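Local coordinates for protein glycerol trinitrate reductase (Agrobacterium tumefaciens, PDB 5EPD) that probably uses FMN to reduce glycerol trinitrate, as a member of the old yellow enzyme family, and is captured here without its flavin, at residues I249-P254 with T265-I270; S302-R305 with T310-A313; L202-A207 with N256-S261. All blocks are in the same frame, centred on the assembly; numbering follows the deposited sequence.

Contact 1 (I249-P254 with T265-I270); sequences ISPVSP and TQYDYI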
loop_
_atom_site.group_PDB
_atom_site.type_symbol
_atom_site.label_atom_id
_atom_site.label_comp_id
_atom_site.label_asym_id
_atom_site.label_seq_id
_atom_site.Cartn_x
_atom_site.Cartn_y
_atom_site.Cartn_z
ATOM N N ILE A 249 0.242 0.043 8.087
ATOM C CA ILE A 249 -0.883 -0.120 9.015
ATOM C C ILE A 249 -1.622 1.197 9.241
ATOM O O ILE A 249 -1.078 2.280 9.052
ATOM C CB ILE A 249 -0.437 -0.626 10.412
ATOM C CG1 ILE A 249 0.490 0.400 11.076
ATOM C CG2 ILE A 249 0.246 -1.981 10.273
ATOM C CD1 ILE A 249 1.031 0.037 12.442
ATOM N N SER A 250 -2.855 1.077 9.691
ATOM C CA SER A 250 -3.724 2.214 9.939
ATOM C C SER A 250 -4.504 1.943 11.237
ATOM O O SER A 250 -5.663 1.480 11.178
ATOM C CB SER A 250 -4.706 2.360 8.764
ATOM O OG SER A 250 -5.523 1.191 8.600
ATOM N N PRO A 251 -3.867 2.173 12.411
ATOM C CA PRO A 251 -4.462 1.849 13.717
ATOM C C PRO A 251 -5.881 2.383 13.926
ATOM O O PRO A 251 -6.758 1.642 14.389
ATOM C CB PRO A 251 -3.502 2.520 14.707
ATOM C CG PRO A 251 -2.192 2.466 14.016
ATOM C CD PRO A 251 -2.503 2.722 12.564
ATOM N N VAL A 252 -6.094 3.651 13.578
ATOM C CA VAL A 252 -7.372 4.307 13.754
ATOM C C VAL A 252 -8.147 4.320 12.441
ATOM O O VAL A 252 -7.776 4.991 11.498
ATOM C CB VAL A 252 -7.170 5.740 14.260
ATOM C CG1 VAL A 252 -8.511 6.378 14.591
ATOM C CG2 VAL A 252 -6.269 5.741 15.491
ATOM N N SER A 253 -9.233 3.559 12.376
ATOM C CA SER A 253 -10.057 3.501 11.160
ATOM C C SER A 253 -10.758 4.848 10.964
ATOM O O SER A 253 -10.923 5.607 11.925
ATOM C CB SER A 253 -11.115 2.389 11.282
ATOM O OG SER A 253 -10.560 1.170 11.772
ATOM N N PRO A 254 -11.177 5.153 9.729
ATOM C CA PRO A 254 -12.080 6.285 9.596
ATOM C C PRO A 254 -13.459 5.896 10.135
ATOM O O PRO A 254 -13.642 4.759 10.610
ATOM C CB PRO A 254 -12.129 6.520 8.083
ATOM C CG PRO A 254 -11.903 5.165 7.496
ATOM C CD PRO A 254 -10.968 4.454 8.449
ATOM N N THR A 265 -3.701 -1.208 22.368
ATOM C CA THR A 265 -3.244 -2.537 22.771
ATOM C C THR A 265 -2.944 -3.384 21.538
ATOM O O THR A 265 -1.906 -4.054 21.455
ATOM C CB THR A 265 -4.314 -3.262 23.621
ATOM O OG1 THR A 265 -4.668 -2.437 24.743
ATOM C CG2 THR A 265 -3.795 -4.610 24.112
ATOM N N GLN A 266 -3.866 -3.341 20.580
ATOM C CA GLN A 266 -3.763 -4.151 19.368
ATOM C C GLN A 266 -2.483 -3.826 18.612
ATOM O O GLN A 266 -1.773 -4.756 18.152
ATOM C CB GLN A 266 -4.985 -3.935 18.467
ATOM C CG GLN A 266 -5.083 -4.881 17.270
ATOM C CD GLN A 266 -5.219 -6.348 17.651
ATOM O OE1 GLN A 266 -6.286 -6.802 18.121
ATOM N NE2 GLN A 266 -4.142 -7.117 17.431
ATOM N N TYR A 267 -2.183 -2.523 18.473
ATOM C CA TYR A 267 -1.095 -2.089 17.554
ATOM C C TYR A 267 0.256 -1.909 18.238
ATOM O O TYR A 267 1.287 -1.964 17.566
ATOM C CB TYR A 267 -1.509 -0.870 16.707
ATOM C CG TYR A 267 -2.390 -1.285 15.539
ATOM C CD1 TYR A 267 -3.767 -1.445 15.708
ATOM C CD2 TYR A 267 -1.846 -1.562 14.287
ATOM C CE1 TYR A 267 -4.576 -1.880 14.669
ATOM C CE2 TYR A 267 -2.647 -1.990 13.231
ATOM C CZ TYR A 267 -4.012 -2.149 13.434
ATOM O OH TYR A 267 -4.835 -2.576 12.426
ATOM N N ASP A 268 0.250 -1.714 19.563
ATOM C CA ASP A 268 1.474 -1.847 20.368
ATOM C C ASP A 268 1.999 -3.282 20.260
ATOM O O ASP A 268 3.214 -3.498 20.085
ATOM C CB ASP A 268 1.211 -1.559 21.850
ATOM C CG ASP A 268 1.000 -0.103 22.138
ATOM O OD1 ASP A 268 1.297 0.754 21.274
ATOM O OD2 ASP A 268 0.535 0.188 23.252
ATOM N N TYR A 269 1.080 -4.248 20.386
ATOM C CA TYR A 269 1.418 -5.668 20.215
ATOM C C TYR A 269 2.011 -5.974 18.832
ATOM O O TYR A 269 3.127 -6.517 18.718
ATOM C CB TYR A 269 0.191 -6.571 20.445
ATOM C CG TYR A 269 0.549 -8.034 20.251
ATOM C CD1 TYR A 269 1.242 -8.726 21.243
ATOM C CD2 TYR A 269 0.254 -8.713 19.055
ATOM C CE1 TYR A 269 1.606 -10.059 21.080
ATOM C CE2 TYR A 269 0.615 -10.054 18.880
ATOM C CZ TYR A 269 1.292 -10.727 19.900
ATOM O OH TYR A 269 1.668 -12.063 19.782
ATOM N N ILE A 270 1.243 -5.621 17.792
ATOM C CA ILE A 270 1.649 -5.819 16.390
ATOM C C ILE A 270 3.006 -5.176 16.091
ATOM O O ILE A 270 3.858 -5.802 15.460
ATOM C CB ILE A 270 0.564 -5.316 15.392
ATOM C CG1 ILE A 270 -0.571 -6.345 15.305
ATOM C CG2 ILE A 270 1.144 -5.099 13.986
ATOM C CD1 ILE A 270 -1.922 -5.754 14.958
HETATM O O HOH W 1 -4.268 -1.629 10.067
#
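The phenol OH of Tyr267 and the backbone N of Ser250 meet through one water, which accepts a hydrogen bond from each. The tyrosine bond is the shorter, 2.6 Å from Tyr267 OH to the water oxygen, against 3.1 Å from Ser250 N, so the two donors hold the water between the loop and the tyrosine tip. Ser250 OG accepts a hydrogen bond from the backbone N of Asn199.

The rest of the tyrosine is held by carbon. Pro251 lies over one face of its ring, with CA 3.9 Å from the Tyr267 ring centroid and only 11° off the ring normal, the geometry of a CH-pi contact. The proline ring continues over the base of the aromatic system, its CB 4.1 Å from Tyr267 CG. This is a beta-alpha unit of the TIM barrel, in which strand 245-249 runs into a loop that leads to helix 263-276, and the helix sends a tyrosine back to the point where the strand ends.

Ile249, the last residue of that strand, approaches the ring obliquely. Its chi1 of 63° sets CG1 between the backbone N and the carbonyl carbon, and from there CD1 reaches Tyr267 CD2 at 3.8 Å. Farther along the ring, Ile249 CB comes equally near to Tyr267 CE2, while the two side chains run past each other in opposite directions. The face turned from Pro251 has a neighbour from its own helix, Ile270, whose CD1 stands 4.2 Å above the plane of the Tyr267 ring, displaced toward the rim. Leu303 of helix 300-306 touches both Pro251 and Tyr267.

Contact 2 (S302-R305 with T310-A313); sequences SLRR and TYIA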
loop_
_atom_site.group_PDB
_atom_site.type_symbol
_atom_site.label_atom_id
_atom_site.label_comp_id
_atom_site.label_asym_id
_atom_site.label_seq_id
_atom_site.Cartn_x
_atom_site.Cartn_y
_atom_site.Cartn_z
ATOM N N SER A 302 4.133 5.702 20.914
ATOM C CA SER A 302 4.276 4.335 21.394
ATOM C C SER A 302 4.823 3.456 20.284
ATOM O O SER A 302 5.803 2.748 20.495
ATOM C CB SER A 302 2.926 3.782 21.895
ATOM O OG SER A 302 3.012 2.405 22.292
ATOM N N LEU A 303 4.184 3.512 19.110
ATOM C CA LEU A 303 4.556 2.658 17.966
ATOM C C LEU A 303 5.944 3.000 17.459
ATOM O O LEU A 303 6.779 2.108 17.179
ATOM C CB LEU A 303 3.556 2.811 16.801
ATOM C CG LEU A 303 2.066 2.548 17.075
ATOM C CD1 LEU A 303 1.312 2.537 15.763
ATOM C CD2 LEU A 303 1.856 1.253 17.845
ATOM N N ARG A 304 6.157 4.305 17.316
ATOM C CA ARG A 304 7.475 4.874 17.030
ATOM C C ARG A 304 8.573 4.381 17.992
ATOM O O ARG A 304 9.671 4.012 17.556
ATOM C CB ARG A 304 7.369 6.400 17.084
ATOM C CG ARG A 304 8.669 7.142 16.896
ATOM C CD ARG A 304 9.431 6.620 15.696
ATOM N NE ARG A 304 10.262 7.649 15.097
ATOM C CZ ARG A 304 11.263 7.410 14.252
ATOM N NH1 ARG A 304 11.590 6.160 13.922
ATOM N NH2 ARG A 304 11.954 8.437 13.743
ATOM N N ARG A 305 8.282 4.381 19.291
ATOM C CA ARG A 305 9.226 3.875 20.276
ATOM C C ARG A 305 9.497 2.374 20.112
ATOM O O ARG A 305 10.634 1.927 20.166
ATOM C CB ARG A 305 8.708 4.166 21.680
ATOM C CG ARG A 305 9.184 5.497 22.215
ATOM C CD ARG A 305 8.655 5.769 23.609
ATOM N NE ARG A 305 7.658 6.832 23.558
ATOM C CZ ARG A 305 6.354 6.689 23.807
ATOM N NH1 ARG A 305 5.556 7.755 23.710
ATOM N NH2 ARG A 305 5.836 5.510 24.161
ATOM N N THR A 310 13.017 2.215 10.413
ATOM C CA THR A 310 12.269 3.315 9.773
ATOM C C THR A 310 10.755 3.375 10.047
ATOM O O THR A 310 10.036 2.360 10.007
ATOM C CB THR A 310 12.469 3.272 8.258
ATOM O OG1 THR A 310 13.872 3.218 7.996
ATOM C CG2 THR A 310 11.843 4.492 7.558
ATOM N N TYR A 311 10.292 4.591 10.324
ATOM C CA TYR A 311 8.864 4.900 10.429
ATOM C C TYR A 311 8.560 5.826 9.235
ATOM O O TYR A 311 9.188 6.877 9.060
ATOM C CB TYR A 311 8.595 5.570 11.769
ATOM C CG TYR A 311 7.150 5.856 12.141
ATOM C CD1 TYR A 311 6.403 6.867 11.504
ATOM C CD2 TYR A 311 6.550 5.178 13.210
ATOM C CE1 TYR A 311 5.087 7.150 11.910
ATOM C CE2 TYR A 311 5.248 5.458 13.622
ATOM C CZ TYR A 311 4.516 6.435 12.985
ATOM O OH TYR A 311 3.229 6.671 13.438
ATOM N N ILE A 312 7.660 5.375 8.372
ATOM C CA ILE A 312 7.127 6.223 7.323
ATOM C C ILE A 312 5.771 6.742 7.789
ATOM O O ILE A 312 4.833 5.952 8.029
ATOM C CB ILE A 312 6.939 5.460 6.003
ATOM C CG1 ILE A 312 8.246 4.762 5.611
ATOM C CG2 ILE A 312 6.442 6.413 4.916
ATOM C CD1 ILE A 312 8.185 3.993 4.306
ATOM N N ALA A 313 5.672 8.060 7.935
ATOM C CA ALA A 313 4.425 8.706 8.313
ATOM C C ALA A 313 3.621 9.210 7.093
ATOM O O ALA A 313 4.182 9.744 6.121
ATOM C CB ALA A 313 4.717 9.844 9.275
#
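Arg304 reaches from its helix across Tyr311 of the strand that follows, and the aliphatic part of the arginine does much of the touching. At the start of the side chain, CB lies 4.1 Å from CD2 of Tyr311. The first torsion places CG anti to the backbone N (chi1 176°), and the chain then bends at chi2, 48°, which brings the outer atoms back over the root of the tyrosine. CD accordingly returns to the ring, 4.1 Å from Tyr311 CD2, and also sits near the tyrosine CB.

From there the guanidinium passes beyond the aromatic system. Its plane makes 46° with that of the Tyr311 ring, so the two flat groups are not stacked. It is instead CB of Tyr311 that lies over a face of the guanidinium, 3.7 Å from Arg304 NH1. The remaining terminal nitrogen, NH2, finds its charge partner outside both segments: it forms a salt bridge with Asp332 OD1 and donates as well to the carbonyl of Gly329. The other carboxylate oxygen of Asp332 accepts a hydrogen bond from the backbone N of Tyr311, so a single aspartate ties the arginine to the strand on which its neighbour sits.

Leu303, one residue earlier in the helix, meets the tyrosine differently. Its CB approaches the ring edge, 4.5 Å from CE2 of Tyr311, while the phenol OH goes on to a hydrogen bond with Glu286. Strand 281-284, helix 300-306 and strand 310-313 follow one another in the chain, and the two strands are parallel neighbours in the sheet: the beta-alpha-beta crossover from which a TIM barrel is built.

Contact 3 (L202-A207 with N256-S261); sequences LLEQFA and NGISCS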
loop_
_atom_site.group_PDB
_atom_site.type_symbol
_atom_site.label_atom_id
_atom_site.label_comp_id
_atom_site.label_asym_id
_atom_site.label_seq_id
_atom_site.Cartn_x
_atom_site.Cartn_y
_atom_site.Cartn_z
ATOM N N LEU A 202 -7.750 -7.458 3.908
ATOM C CA LEU A 202 -7.812 -8.777 4.562
ATOM C C LEU A 202 -7.135 -8.798 5.924
ATOM O O LEU A 202 -7.725 -9.240 6.945
ATOM C CB LEU A 202 -7.188 -9.872 3.687
ATOM C CG LEU A 202 -7.286 -11.304 4.239
ATOM C CD1 LEU A 202 -8.731 -11.762 4.416
ATOM C CD2 LEU A 202 -6.561 -12.296 3.347
ATOM N N LEU A 203 -5.902 -8.323 5.947
ATOM C CA LEU A 203 -5.084 -8.538 7.127
ATOM C C LEU A 203 -5.587 -7.687 8.291
ATOM O O LEU A 203 -5.463 -8.110 9.440
ATOM C CB LEU A 203 -3.599 -8.275 6.830
ATOM C CG LEU A 203 -3.010 -8.981 5.595
ATOM C CD1 LEU A 203 -1.529 -8.651 5.380
ATOM C CD2 LEU A 203 -3.243 -10.488 5.690
ATOM N N GLU A 204 -6.135 -6.496 7.995
ATOM C CA GLU A 204 -6.718 -5.626 9.017
ATOM C C GLU A 204 -8.085 -6.184 9.463
ATOM O O GLU A 204 -8.494 -6.024 10.639
ATOM C CB GLU A 204 -6.875 -4.170 8.532
ATOM C CG GLU A 204 -7.443 -3.241 9.625
ATOM C CD GLU A 204 -7.694 -1.793 9.192
ATOM O OE1 GLU A 204 -8.679 -1.525 8.459
ATOM O OE2 GLU A 204 -6.934 -0.908 9.640
ATOM N N GLN A 205 -8.795 -6.843 8.546
ATOM C CA GLN A 205 -10.069 -7.445 8.900
ATOM C C GLN A 205 -9.832 -8.440 10.029
ATOM O O GLN A 205 -10.657 -8.571 10.912
ATOM C CB GLN A 205 -10.703 -8.167 7.714
ATOM C CG GLN A 205 -11.407 -7.268 6.725
ATOM C CD GLN A 205 -11.406 -7.866 5.333
ATOM O OE1 GLN A 205 -11.702 -9.059 5.148
ATOM N NE2 GLN A 205 -11.072 -7.049 4.343
ATOM N N PHE A 206 -8.700 -9.144 9.960
ATOM C CA PHE A 206 -8.306 -10.109 10.983
ATOM C C PHE A 206 -7.863 -9.408 12.263
ATOM O O PHE A 206 -8.218 -9.852 13.353
ATOM C CB PHE A 206 -7.162 -11.023 10.474
ATOM C CG PHE A 206 -7.632 -12.283 9.783
ATOM C CD1 PHE A 206 -7.969 -12.274 8.437
ATOM C CD2 PHE A 206 -7.733 -13.488 10.487
ATOM C CE1 PHE A 206 -8.388 -13.432 7.797
ATOM C CE2 PHE A 206 -8.163 -14.648 9.849
ATOM C CZ PHE A 206 -8.480 -14.626 8.498
ATOM N N ALA A 207 -7.069 -8.347 12.111
ATOM C CA ALA A 207 -6.532 -7.589 13.218
ATOM C C ALA A 207 -7.574 -6.870 14.108
ATOM O O ALA A 207 -7.408 -6.786 15.332
ATOM C CB ALA A 207 -5.523 -6.575 12.686
ATOM N N ASN A 256 -16.325 5.186 8.621
ATOM C CA ASN A 256 -16.915 4.025 7.937
ATOM C C ASN A 256 -15.939 2.833 7.778
ATOM O O ASN A 256 -16.197 1.910 6.982
ATOM C CB ASN A 256 -17.416 4.450 6.558
ATOM C CG ASN A 256 -16.276 4.635 5.563
ATOM O OD1 ASN A 256 -15.125 4.899 5.947
ATOM N ND2 ASN A 256 -16.582 4.474 4.283
ATOM N N GLY A 257 -14.818 2.861 8.504
ATOM C CA GLY A 257 -13.886 1.732 8.529
ATOM C C GLY A 257 -14.320 0.625 9.492
ATOM O O GLY A 257 -15.508 0.489 9.826
ATOM N N ILE A 258 -13.345 -0.161 9.947
ATOM C CA ILE A 258 -13.612 -1.308 10.799
ATOM C C ILE A 258 -13.561 -0.886 12.276
ATOM O O ILE A 258 -12.558 -0.354 12.740
ATOM C CB ILE A 258 -12.585 -2.443 10.563
ATOM C CG1 ILE A 258 -12.413 -2.727 9.058
ATOM C CG2 ILE A 258 -13.030 -3.707 11.313
ATOM C CD1 ILE A 258 -11.556 -3.937 8.714
ATOM N N SER A 259 -14.625 -1.144 13.033
ATOM C CA SER A 259 -14.589 -0.848 14.469
ATOM C C SER A 259 -13.469 -1.684 15.099
ATOM O O SER A 259 -13.146 -2.794 14.634
ATOM C CB SER A 259 -15.963 -1.057 15.166
ATOM O OG SER A 259 -16.323 -2.424 15.361
ATOM N N CYS A 260 -12.844 -1.080 16.105
ATOM C CA CYS A 260 -11.719 -1.652 16.838
ATOM C C CYS A 260 -11.793 -1.118 18.283
ATOM O O CYS A 260 -11.456 0.040 18.536
ATOM C CB CYS A 260 -10.377 -1.290 16.170
ATOM S SG CYS A 260 -8.922 -1.884 17.078
ATOM N N SER A 261 -12.270 -1.971 19.196
ATOM C CA SER A 261 -12.420 -1.656 20.638
ATOM C C SER A 261 -11.217 -1.065 21.351
ATOM O O SER A 261 -11.399 -0.254 22.243
ATOM C CB SER A 261 -12.791 -2.916 21.432
ATOM O OG SER A 261 -13.987 -3.476 20.952
#
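Ile258 pushes its terminal methyl against Glu204 and Gln205, consecutive residues of helix 202-207. In the TIM barrel this joins two successive connections: the helix follows strand 193-196, whereas Ile258 belongs to the long loop after the next strand, 245-249.

The longer arm of the isoleucine is extended. With chi1 at -48°, CG1 stands anti to the carbonyl carbon, and the nearly fully extended second torsion carries CD1 as far forward as the branch allows. That methyl does most of the touching. It lies 3.8 Å from CA of Gln205, so it packs on the helix backbone itself, and 3.9 Å from CG of the same residue, whose side chain crosses the isoleucine at about a right angle.

Gln205 points its CB away from the loop, and its amide is employed elsewhere. NE2 donates to the carbonyls of Gly200 and Val124, and OE1 accepts from the backbone N of Arg126; these three bonds fix the amide's rotation, while CG meets Ile258.

Glu204 behaves otherwise. Its CB is directed toward the loop, and chi1 of -178° starts an extended chain that slides past Ile258 in the opposite direction. Only at the last torsion, 75°, does the carboxylate turn. OE2 takes the salt bridge to Lys208, which probably helps stabilise the negative charge in these buried surroundings. OE1, held by a weak hydrogen bond from Gly200 N, is the oxygen that faces the isoleucine, 3.8 Å from CD1 and 4.0 Å from CG1 of Ile258.

How the contacts relate
All three contacts are buried, about 16 to 17 Å from the chain's centre to theirs, and none has a direct hydrogen bond across it. Every touching residue of contacts 1 and 3 is buried; contact 2 alone has a partly exposed one, Arg304. Contacts 1 and 3 share the long loop after strand 245-249, where Ser253 OG bonds to Ile258 O, 2.7 Å away. Contact 2 belongs to the following crossover; contact 1 reaches it through Asp268 OD1, which probably bonds to Ser302 OG at 2.6 Å. Their chemistry differs with place: a water and an aromatic face in contact 1, an arginine crossing a tyrosine obliquely in contact 2, a methyl meeting helix backbone and carboxylate in contact 3.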